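PDB 1VBL: pectate lyase 47 from Bacillus sp. TS-47, which probably cleaves pectate (polygalacturonate) chains by eliminative lysis, as a thermostable, calcium-binding enzyme of polysaccharide lyase family 1. Local coordinates for residues W315-F320 with E350-T355; N37-I42 with D73-V78; P213-G218 with A307-Q312. All blocks are in the same frame, centred on the assembly; numbering follows the deposited sequence.

Contact 1: residues W315-F320 with E350-T355; sequences WGVGVF and ESMYET
Trp315 meets two side chains of the strand 351-355. Its six-membered ring offers CE3 to Met352 CE at 4.1 Å and CZ3 to the CG of Glu354 at 4.0 Å. Both partners cross the indole at about a right angle. The NE1 of Trp315 bonds instead to the hydroxyl of Tyr301.

Val317 comes next and splits its two methyls between two partners. CG1 lies anti to the backbone N and packs on the CB of Glu350 at 3.8 Å. CG2 touches the SD of Met352, also at 3.8 Å. Met352 is bent at its third torsion (-89°), which places CE beside the indole while SD stays with the valine. Ile342, from the neighbouring strand 342-345, touches Trp315, Val317 and Met352.

The strands 315-318 and 351-355 do not pair with each other. Their axes approach to 9.0 Å and run roughly antiparallel, at 151°. They belong to different faces of the parallel beta-helix of this lyase family, and the side chains between them fill its interior.

Gly318 and Val319 carry the chain past the carboxylate of Glu350, with Val319 CA 3.5 Å from Glu350 OE2. The CB of Phe320 points away from Glu350, but its backbone N donates to Glu350 OE2 at 3.1 Å. The bond is fairly straight, 162° at the hydrogen, and reaches the oxygen from above the carboxylate plane. Ser346 OG bonds to the same oxygen.

An apolar layer of tryptophan, valine and methionine thus ends at a buried carboxylate. Two donors on one of its oxygens would probably favour the charged form. The bond from Phe320 N ties the chain after strand 315-318 to Glu350, just ahead of strand 351-361, while Ser346 brings in the end of strand 342-345.

Contact 2: residues N37-I42 with D73-V78; sequences NRTELI and DNNQPV
Asn75 OD1 is gripped by two donors of Thr39. The backbone N of Thr39 donates to it at 3.3 Å, with a nearly straight 168° at the hydrogen. This N-H lies in the carbonyl plane and uses a lone pair. The hydroxyl OG1 of Thr39 also donates to Asn75 OD1, at 3.2 Å, but from above the carbonyl plane. OG1 is anti to the carbonyl carbon of its own residue (chi1 -61°), beside the backbone N, so both donors turn to the same acceptor. A water that accepts from Arg38 NH1 adds a weak bond to this oxygen.

Asn37 lies against the same amide. Its side chain crosses that of Asn75 at about a right angle, with the amide planes 36° apart. The two OD1 atoms are 3.4 Å from each other and, both being acceptors, do not bond. Asn37 OD1 serves the helix instead, taking the N-H of Glu40 at 2.9 Å. Asn37 is the N-cap of helix 38-44, and Asn75 adds a second acceptor from a distant loop to the first turn of that helix. An alanine in place of Asn75 would remove the amide and would probably leave the N-H and hydroxyl of Thr39 without their shared acceptor.

Arg38 runs extended past this site. Its NH1 lies 4.2 Å from Asp73 OD1, but the oxygen is well out of the guanidinium plane, so only the charges attract. A second water in that plane accepts from NH1 at 3.0 Å and makes a weak bond to Asp73 OD1. Both residues have firmer partners in Arg125: Arg38 NE bonds to its carbonyl O, and Asp73 OD2 forms a salt bridge with its NH2.

Contact 3: residues P213-G218 with A307-Q312; sequences PDRSLG and ADYDFQ
Arg215 lies over one face of the Tyr309 ring. Its NE sits above the ring centre, 3.4 Å from the plane, and its CZ is 4.1 Å from the centroid in a cation-pi contact. The guanidinium is not flat on the ring: the two planes are 58° apart. CD of Arg215 adds a CH-pi contact to the same face. The side chain is bent at chi2 (62°), which turns CD back from an extended course. The carbonyl O of Asp308 lies over a face of the guanidinium, 2.9 Å from Arg215 NE, but the angle is too poor for a hydrogen bond.

Asp214 approaches the ring from its edge. OD2 is near the ring plane, 3.0 Å from Tyr309 CE1, and the carboxylate plane is turned 63° from the ring. The backbone N of Asp214 donates to Tyr309 OH at 2.8 Å. Pro213 packs on the hydroxyl end, with CB 3.7 Å from Tyr309 OH.

These two segments are loops that project from the strands of the parallel beta-helix. Pro213 O takes both the N-H and the hydroxyl of Ser216, which closes a tight turn and presents Asp214 and Arg215 to the tyrosine. The calcium ion is about 13 Å from the Asp214 side chain. Asp214 OD1 accepts a bond involving His228 ND1, and His228 directly precedes the calcium ligand Asp229. Tyr309 OH has a further, weak bond with Asp209 OD2.

In the fold
From the N terminus, contact 2 comes first. It closes a loop of 30 residues and joins helix 38-44 to the segment before helix 80-83. Contact 3 follows, with 88 residues between its segments, and ties a loop after strand 200-208 to one after strand 293-303, across several turns of the beta-helix. Contact 1 opens almost at once after residue 312 and spans 29 residues, joining two faces of the beta-helix near its C-terminal end. The three run in series, so none nests in or crosses another. Contacts 1 and 2 lie on opposite sides of the chain's centre, their own centres 42 Å apart.

Contact 1: residues W315-F320 with E350-T355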
# COMPACT_ATOMS: atom_id res chain seq x y z
N TRP A 315 -11.10 -7.87 -2.96
CA TRP A 315 -11.70 -7.21 -1.81
C TRP A 315 -11.76 -8.07 -0.56
O TRP A 315 -12.47 -9.08 -0.51
CB TRP A 315 -13.10 -6.71 -2.16
CG TRP A 315 -13.12 -5.73 -3.30
CD1 TRP A 315 -12.09 -4.91 -3.69
CD2 TRP A 315 -14.22 -5.43 -4.15
NE1 TRP A 315 -12.50 -4.12 -4.74
CE2 TRP A 315 -13.80 -4.41 -5.04
CE3 TRP A 315 -15.53 -5.91 -4.25
CZ2 TRP A 315 -14.64 -3.87 -6.02
CZ3 TRP A 315 -16.37 -5.38 -5.23
CH2 TRP A 315 -15.92 -4.37 -6.10
N GLY A 316 -11.00 -7.67 0.46
CA GLY A 316 -10.98 -8.40 1.71
C GLY A 316 -11.95 -7.79 2.69
O GLY A 316 -11.74 -6.66 3.16
N VAL A 317 -13.01 -8.52 3.00
CA VAL A 317 -14.02 -8.05 3.94
C VAL A 317 -13.62 -8.52 5.34
O VAL A 317 -13.81 -9.68 5.69
CB VAL A 317 -15.41 -8.60 3.58
CG1 VAL A 317 -16.44 -8.15 4.61
CG2 VAL A 317 -15.82 -8.13 2.19
N GLY A 318 -13.04 -7.60 6.11
CA GLY A 318 -12.60 -7.93 7.45
C GLY A 318 -13.60 -7.53 8.51
O GLY A 318 -14.67 -6.99 8.21
N VAL A 319 -13.25 -7.77 9.77
CA VAL A 319 -14.12 -7.46 10.89
C VAL A 319 -14.62 -6.02 10.92
O VAL A 319 -13.84 -5.08 10.80
CB VAL A 319 -13.45 -7.79 12.24
CG1 VAL A 319 -13.20 -9.29 12.33
CG2 VAL A 319 -12.15 -7.01 12.38
N PHE A 320 -15.93 -5.89 11.09
CA PHE A 320 -16.61 -4.61 11.17
C PHE A 320 -16.37 -3.66 10.01
O PHE A 320 -16.57 -2.46 10.14
CB PHE A 320 -16.23 -3.90 12.48
CG PHE A 320 -16.41 -4.75 13.70
CD1 PHE A 320 -15.32 -5.39 14.29
CD2 PHE A 320 -17.67 -4.95 14.24
CE1 PHE A 320 -15.48 -6.21 15.40
CE2 PHE A 320 -17.85 -5.77 15.36
CZ PHE A 320 -16.75 -6.41 15.94
N GLU A 350 -20.87 -9.86 8.05
CA GLU A 350 -20.49 -8.48 7.82
C GLU A 350 -21.41 -7.89 6.76
O GLU A 350 -22.08 -8.62 6.03
CB GLU A 350 -19.04 -8.39 7.35
CG GLU A 350 -18.00 -8.88 8.36
CD GLU A 350 -18.03 -8.11 9.67
OE1 GLU A 350 -18.62 -7.00 9.72
OE2 GLU A 350 -17.44 -8.60 10.66
N SER A 351 -21.44 -6.57 6.68
CA SER A 351 -22.27 -5.90 5.70
C SER A 351 -21.40 -5.09 4.75
O SER A 351 -20.37 -4.55 5.15
CB SER A 351 -23.26 -4.95 6.38
OG SER A 351 -24.18 -5.65 7.21
N MET A 352 -21.79 -5.04 3.49
CA MET A 352 -21.07 -4.26 2.51
C MET A 352 -22.06 -3.95 1.41
O MET A 352 -23.08 -4.64 1.26
CB MET A 352 -19.86 -5.02 1.95
CG MET A 352 -20.11 -5.92 0.75
SD MET A 352 -18.57 -6.60 0.03
CE MET A 352 -18.14 -5.34 -1.16
N TYR A 353 -21.80 -2.90 0.65
CA TYR A 353 -22.68 -2.58 -0.45
C TYR A 353 -21.82 -2.64 -1.69
O TYR A 353 -20.65 -2.25 -1.68
CB TYR A 353 -23.31 -1.20 -0.31
CG TYR A 353 -24.37 -0.98 -1.35
CD1 TYR A 353 -25.54 -1.76 -1.34
CD2 TYR A 353 -24.20 -0.06 -2.37
CE1 TYR A 353 -26.50 -1.62 -2.33
CE2 TYR A 353 -25.16 0.08 -3.38
CZ TYR A 353 -26.30 -0.69 -3.35
OH TYR A 353 -27.24 -0.56 -4.35
N GLU A 354 -22.41 -3.14 -2.77
CA GLU A 354 -21.69 -3.28 -4.02
C GLU A 354 -22.68 -3.13 -5.16
O GLU A 354 -23.79 -3.68 -5.11
CB GLU A 354 -21.03 -4.65 -4.09
CG GLU A 354 -20.39 -4.95 -5.43
CD GLU A 354 -20.91 -6.23 -6.06
OE1 GLU A 354 -21.74 -6.91 -5.43
OE2 GLU A 354 -20.48 -6.54 -7.19
N THR A 355 -22.29 -2.38 -6.18
CA THR A 355 -23.16 -2.18 -7.33
C THR A 355 -22.36 -1.77 -8.55
O THR A 355 -21.26 -1.23 -8.43
CB THR A 355 -24.22 -1.10 -7.04
OG1 THR A 355 -25.21 -1.11 -8.08
CG2 THR A 355 -23.58 0.28 -6.99

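Contact 2: residues N37-I42 with D73-V78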
# COMPACT_ATOMS: atom_id res chain seq x y z
N ASN A 37 18.48 13.03 -4.04
CA ASN A 37 19.04 11.88 -3.33
C ASN A 37 18.53 11.80 -1.90
O ASN A 37 17.87 12.72 -1.42
CB ASN A 37 20.58 11.92 -3.34
CG ASN A 37 21.14 13.15 -2.66
OD1 ASN A 37 20.82 13.43 -1.50
ND2 ASN A 37 21.98 13.89 -3.37
N ARG A 38 18.84 10.71 -1.22
CA ARG A 38 18.39 10.49 0.15
C ARG A 38 18.70 11.63 1.11
O ARG A 38 17.82 12.09 1.84
CB ARG A 38 18.98 9.19 0.71
CG ARG A 38 18.53 8.87 2.13
CD ARG A 38 19.04 7.52 2.61
NE ARG A 38 18.65 7.28 3.99
CZ ARG A 38 19.13 7.95 5.03
NH1 ARG A 38 20.02 8.92 4.85
NH2 ARG A 38 18.71 7.67 6.26
N THR A 39 19.95 12.08 1.12
CA THR A 39 20.34 13.16 2.02
C THR A 39 19.52 14.43 1.80
O THR A 39 18.99 15.00 2.75
CB THR A 39 21.83 13.49 1.87
OG1 THR A 39 22.61 12.34 2.21
CG2 THR A 39 22.21 14.64 2.80
N GLU A 40 19.41 14.86 0.55
CA GLU A 40 18.65 16.07 0.25
C GLU A 40 17.18 15.92 0.64
O GLU A 40 16.54 16.88 1.08
CB GLU A 40 18.75 16.40 -1.25
CG GLU A 40 20.18 16.47 -1.76
CD GLU A 40 20.27 17.00 -3.18
OE1 GLU A 40 19.40 16.72 -4.02
OE2 GLU A 40 21.32 17.75 -3.47
N LEU A 41 16.66 14.70 0.50
CA LEU A 41 15.27 14.44 0.85
C LEU A 41 15.08 14.61 2.36
O LEU A 41 14.17 15.30 2.80
CB LEU A 41 14.87 13.02 0.43
CG LEU A 41 13.48 12.52 0.85
CD1 LEU A 41 12.40 13.47 0.34
CD2 LEU A 41 13.26 11.12 0.30
N ILE A 42 15.95 13.97 3.14
CA ILE A 42 15.86 14.07 4.59
C ILE A 42 16.11 15.49 5.07
O ILE A 42 15.52 15.94 6.06
CB ILE A 42 16.84 13.08 5.27
CG1 ILE A 42 16.40 11.64 4.99
CG2 ILE A 42 16.88 13.33 6.78
CD1 ILE A 42 17.28 10.58 5.61
N ASP A 73 25.42 7.67 3.99
CA ASP A 73 25.35 9.12 4.13
C ASP A 73 26.06 9.88 3.02
O ASP A 73 25.91 11.09 2.89
CB ASP A 73 25.87 9.52 5.51
CG ASP A 73 25.05 8.91 6.63
OD1 ASP A 73 23.82 9.14 6.66
OD2 ASP A 73 25.62 8.18 7.47
N ASN A 74 26.84 9.16 2.21
CA ASN A 74 27.52 9.78 1.08
C ASN A 74 26.72 9.44 -0.17
O ASN A 74 27.19 9.61 -1.30
CB ASN A 74 28.95 9.25 0.96
CG ASN A 74 29.84 9.70 2.10
OD1 ASN A 74 29.93 10.89 2.40
ND2 ASN A 74 30.51 8.75 2.75
N ASN A 75 25.50 8.96 0.06
CA ASN A 75 24.57 8.59 -1.01
C ASN A 75 25.05 7.46 -1.91
O ASN A 75 24.60 7.33 -3.05
CB ASN A 75 24.23 9.83 -1.85
CG ASN A 75 23.47 10.87 -1.05
OD1 ASN A 75 22.39 10.59 -0.50
ND2 ASN A 75 24.02 12.08 -0.98
N GLN A 76 25.95 6.63 -1.39
CA GLN A 76 26.45 5.49 -2.15
C GLN A 76 25.62 4.26 -1.77
O GLN A 76 25.31 4.04 -0.61
CB GLN A 76 27.92 5.23 -1.83
CG GLN A 76 28.86 6.31 -2.34
CD GLN A 76 28.58 6.70 -3.78
OE1 GLN A 76 27.79 7.61 -4.04
NE2 GLN A 76 29.20 6.00 -4.72
N PRO A 77 25.25 3.44 -2.77
CA PRO A 77 24.45 2.24 -2.51
C PRO A 77 25.10 1.28 -1.52
O PRO A 77 26.31 1.06 -1.56
CB PRO A 77 24.27 1.63 -3.90
CG PRO A 77 25.50 2.09 -4.63
CD PRO A 77 25.60 3.53 -4.20
N VAL A 78 24.29 0.72 -0.62
CA VAL A 78 24.79 -0.22 0.37
C VAL A 78 24.05 -1.55 0.22
O VAL A 78 22.92 -1.59 -0.27
CB VAL A 78 24.60 0.30 1.82
CG1 VAL A 78 25.32 1.63 1.99
CG2 VAL A 78 23.11 0.47 2.13
O HOH W 1 22.02 9.10 2.58
O HOH W 2 20.90 10.89 6.96

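Contact 3: residues P213-G218 with A307-Q312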
# COMPACT_ATOMS: atom_id res chain seq x y z
N PRO A 213 11.06 -8.64 -8.65
CA PRO A 213 9.81 -9.37 -8.43
C PRO A 213 10.05 -10.52 -7.45
O PRO A 213 11.15 -11.07 -7.40
CB PRO A 213 9.45 -9.86 -9.83
CG PRO A 213 10.79 -10.07 -10.46
CD PRO A 213 11.54 -8.83 -10.02
N ASP A 214 9.02 -10.89 -6.68
CA ASP A 214 9.16 -11.96 -5.70
C ASP A 214 9.74 -13.23 -6.30
O ASP A 214 10.45 -13.98 -5.64
CB ASP A 214 7.80 -12.27 -5.06
CG ASP A 214 7.31 -11.15 -4.17
OD1 ASP A 214 8.15 -10.43 -3.60
OD2 ASP A 214 6.07 -11.00 -4.02
N ARG A 215 9.42 -13.46 -7.57
CA ARG A 215 9.88 -14.63 -8.30
C ARG A 215 11.40 -14.74 -8.35
O ARG A 215 11.95 -15.84 -8.46
CB ARG A 215 9.32 -14.59 -9.72
CG ARG A 215 7.80 -14.39 -9.77
CD ARG A 215 7.39 -13.04 -9.14
NE ARG A 215 6.07 -13.11 -8.52
CZ ARG A 215 5.72 -13.99 -7.58
NH1 ARG A 215 6.60 -14.89 -7.15
NH2 ARG A 215 4.50 -13.97 -7.08
N SER A 216 12.07 -13.60 -8.26
CA SER A 216 13.52 -13.56 -8.31
C SER A 216 14.17 -13.60 -6.93
O SER A 216 15.39 -13.64 -6.82
CB SER A 216 13.98 -12.29 -9.03
OG SER A 216 13.67 -11.14 -8.26
N LEU A 217 13.34 -13.57 -5.89
CA LEU A 217 13.84 -13.57 -4.51
C LEU A 217 14.22 -14.95 -3.98
O LEU A 217 14.91 -15.06 -2.97
CB LEU A 217 12.81 -12.91 -3.58
CG LEU A 217 12.36 -11.51 -3.99
CD1 LEU A 217 11.42 -10.94 -2.94
CD2 LEU A 217 13.58 -10.61 -4.16
N GLY A 218 13.76 -16.00 -4.65
CA GLY A 218 14.10 -17.34 -4.21
C GLY A 218 13.16 -17.95 -3.20
O GLY A 218 12.09 -17.42 -2.90
N ALA A 307 1.02 -13.83 -15.37
CA ALA A 307 1.77 -12.92 -14.50
C ALA A 307 2.58 -13.68 -13.46
O ALA A 307 2.20 -14.75 -13.00
CB ALA A 307 0.81 -11.95 -13.81
N ASP A 308 3.72 -13.09 -13.08
CA ASP A 308 4.60 -13.67 -12.08
C ASP A 308 3.86 -13.76 -10.75
O ASP A 308 4.12 -14.65 -9.94
CB ASP A 308 5.84 -12.79 -11.91
CG ASP A 308 6.74 -12.80 -13.13
OD1 ASP A 308 7.60 -11.90 -13.24
OD2 ASP A 308 6.61 -13.72 -13.97
N TYR A 309 2.95 -12.83 -10.53
CA TYR A 309 2.16 -12.77 -9.30
C TYR A 309 0.81 -13.43 -9.50
O TYR A 309 0.02 -13.00 -10.34
CB TYR A 309 1.98 -11.31 -8.87
CG TYR A 309 3.27 -10.66 -8.43
CD1 TYR A 309 3.66 -10.68 -7.09
CD2 TYR A 309 4.14 -10.09 -9.36
CE1 TYR A 309 4.88 -10.14 -6.69
CE2 TYR A 309 5.36 -9.55 -8.97
CZ TYR A 309 5.72 -9.58 -7.64
OH TYR A 309 6.93 -9.05 -7.25
N ASP A 310 0.54 -14.48 -8.73
CA ASP A 310 -0.73 -15.17 -8.82
C ASP A 310 -1.79 -14.24 -8.25
O ASP A 310 -1.47 -13.24 -7.62
CB ASP A 310 -0.70 -16.47 -8.02
CG ASP A 310 0.27 -17.48 -8.60
OD1 ASP A 310 0.13 -17.82 -9.79
OD2 ASP A 310 1.17 -17.94 -7.86
N PHE A 311 -3.06 -14.56 -8.49
CA PHE A 311 -4.15 -13.76 -7.96
C PHE A 311 -4.85 -14.59 -6.90
O PHE A 311 -5.16 -15.76 -7.13
CB PHE A 311 -5.14 -13.39 -9.06
CG PHE A 311 -6.42 -12.79 -8.53
CD1 PHE A 311 -7.57 -13.58 -8.40
CD2 PHE A 311 -6.48 -11.46 -8.15
CE1 PHE A 311 -8.75 -13.04 -7.89
CE2 PHE A 311 -7.65 -10.91 -7.63
CZ PHE A 311 -8.79 -11.70 -7.50
N GLN A 312 -5.10 -13.98 -5.74
CA GLN A 312 -5.78 -14.69 -4.66
C GLN A 312 -7.17 -14.11 -4.46
O GLN A 312 -8.17 -14.83 -4.50
CB GLN A 312 -4.97 -14.57 -3.36
CG GLN A 312 -5.54 -15.43 -2.23
CD GLN A 312 -4.82 -15.20 -0.90
OE1 GLN A 312 -3.59 -15.18 -0.84
NE2 GLN A 312 -5.60 -15.04 0.17